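Alpha-glucosidase ([Eubacterium] rectale, PDB 6PNR) is a GH31 family sulfoquinovosidase, a glycoside hydrolase that probably cleaves sulfoquinovose from sulfolipid-derived glycosides. Local coordinates at residues Phe192-Asp195 with Ser196-Glu199. Sequence-based numbering, arbitrary orientation. Where two conformers were deposited one is given.
Sequences FRND and SFHE
Phe197 lies alongside Asn194 just past the turn, both side chains pointing the same way. Ser196, before it, is a turn residue and makes a backbone hydrogen bond with Ala108. Arg127 donates hydrogen bonds to the backbone oxygens of Asn194 and Asp195, on the way into the turn. The Asn194 amide is stacked on the Phe197 ring, the two planes only 15° apart, with Asn194 CG 3.4 Å from Phe197 CZ. Asn194 CB makes a CH-pi contact over the same ring, 3.7 Å from the centroid of Phe197. Phe197 CG sits between its own backbone N and carbonyl carbon (chi1 60°), and this brings the ring beside Asn194. Arg105 adds a cation-pi contact to Phe197, and Tyr50 of the second subunit packs on it. A serine in place of Phe197 would probably leave the Asn194 amide without its stacking partner and Arg105 without its cation-pi contact. Two waters bridge the strands. One runs backbone to backbone: it accepts from Asn194 N and donates to Phe197 O, at 2.7 Å from that oxygen. The other runs backbone to imidazole: it donates to Asn194 O and is hydrogen-bonded to His198 ND1, 2.7 Å away, at the edge of the imidazole and in its plane. His198 NE2 bonds to Glu112, so both ring nitrogens have partners. The buried His198 ring offers a face to the edge of Phe192 in an offset edge-to-face pair, with centroids 5.2 Å apart and planes at 61°. Phe192 CD1 is 3.5 Å from His198 ND1. Phe172 meets both rings. The arrangement is the turn end of a beta hairpin, strands 188-194 and 197-202, in an antiparallel sheet that probably belongs to the N-terminal beta-sandwich domain known in GH31 enzymes.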
loop_
_atom_site.group_PDB
_atom_site.type_symbol
_atom_site.label_atom_id
_atom_site.label_comp_id
_atom_site.label_asym_id
_atom_site.label_seq_id
_atom_site.Cartn_x
_atom_site.Cartn_y
_atom_site.Cartn_z
ATOM N N PHE A 192 3.046 4.652 17.709
ATOM C CA PHE A 192 3.507 3.901 18.878
ATOM C C PHE A 192 4.464 2.770 18.493
ATOM O O PHE A 192 4.512 1.730 19.166
ATOM C CB PHE A 192 2.329 3.329 19.662
ATOM C CG PHE A 192 1.287 4.347 20.044
ATOM C CD1 PHE A 192 1.397 5.063 21.231
ATOM C CD2 PHE A 192 0.189 4.574 19.222
ATOM C CE1 PHE A 192 0.429 6.008 21.595
ATOM C CE2 PHE A 192 -0.780 5.510 19.573
ATOM C CZ PHE A 192 -0.660 6.228 20.770
ATOM N N ARG A 193 5.226 2.959 17.416
ATOM C CA ARG A 193 6.096 1.911 16.900
ATOM C C ARG A 193 7.456 1.853 17.589
ATOM O O ARG A 193 8.135 0.826 17.492
ATOM C CB ARG A 193 6.291 2.090 15.391
ATOM C CG ARG A 193 5.037 1.784 14.570
ATOM C CD ARG A 193 5.225 2.136 13.096
ATOM N NE ARG A 193 5.254 3.579 12.893
ATOM C CZ ARG A 193 5.216 4.169 11.705
ATOM N NH1 ARG A 193 5.158 3.437 10.596
ATOM N NH2 ARG A 193 5.235 5.495 11.628
ATOM N N ASN A 194 7.861 2.902 18.298
ATOM C CA ASN A 194 9.198 2.979 18.881
ATOM C C ASN A 194 9.178 2.646 20.374
ATOM O O ASN A 194 8.281 3.076 21.102
ATOM C CB ASN A 194 9.788 4.368 18.650
ATOM C CG ASN A 194 9.907 4.706 17.176
ATOM O OD1 ASN A 194 9.027 5.338 16.589
ATOM N ND2 ASN A 194 10.993 4.282 16.571
ATOM N N ASP A 195 10.172 1.863 20.820
ATOM C CA ASP A 195 10.210 1.396 22.208
ATOM C C ASP A 195 10.344 2.542 23.206
ATOM O O ASP A 195 9.801 2.473 24.316
ATOM C CB ASP A 195 11.380 0.431 22.431
ATOM C CG ASP A 195 11.131 -0.959 21.886
ATOM O OD1 ASP A 195 9.959 -1.369 21.738
ATOM O OD2 ASP A 195 12.135 -1.652 21.618
ATOM N N SER A 196 11.115 3.570 22.877
ATOM C CA SER A 196 11.467 4.548 23.901
ATOM C C SER A 196 10.626 5.816 23.840
ATOM O O SER A 196 10.855 6.731 24.640
ATOM C CB SER A 196 12.961 4.904 23.818
ATOM O OG SER A 196 13.282 5.563 22.603
ATOM N N PHE A 197 9.659 5.895 22.927
ATOM C CA PHE A 197 8.842 7.095 22.824
ATOM C C PHE A 197 7.614 6.819 21.965
ATOM O O PHE A 197 7.658 6.010 21.033
ATOM C CB PHE A 197 9.631 8.283 22.242
ATOM C CG PHE A 197 10.184 8.055 20.855
ATOM C CD1 PHE A 197 9.434 8.374 19.727
ATOM C CD2 PHE A 197 11.475 7.566 20.678
ATOM C CE1 PHE A 197 9.944 8.172 18.448
ATOM C CE2 PHE A 197 11.997 7.368 19.402
ATOM C CZ PHE A 197 11.232 7.675 18.282
ATOM N N HIS A 198 6.520 7.485 22.311
ATOM C CA HIS A 198 5.406 7.703 21.399
ATOM C C HIS A 198 5.659 9.009 20.665
ATOM O O HIS A 198 6.277 9.929 21.209
ATOM C CB HIS A 198 4.067 7.786 22.140
ATOM C CG HIS A 198 3.937 6.842 23.295
ATOM N ND1 HIS A 198 4.234 5.501 23.202
ATOM C CD2 HIS A 198 3.538 7.050 24.573
ATOM C CE1 HIS A 198 4.021 4.922 24.369
ATOM N NE2 HIS A 198 3.595 5.840 25.219
ATOM N N GLU A 199 5.196 9.097 19.426
ATOM C CA GLU A 199 5.339 10.336 18.670
ATOM C C GLU A 199 3.997 10.703 18.065
ATOM O O GLU A 199 3.404 9.908 17.325
ATOM C CB GLU A 199 6.418 10.227 17.586
ATOM C CG GLU A 199 6.578 11.507 16.774
ATOM C CD GLU A 199 7.845 11.522 15.911
ATOM O OE1 GLU A 199 7.793 11.018 14.769
ATOM O OE2 GLU A 199 8.890 12.037 16.381
HETATM O O HOH W 1 5.486 3.908 21.410
HETATM O O HOH W 2 6.773 5.589 18.555
#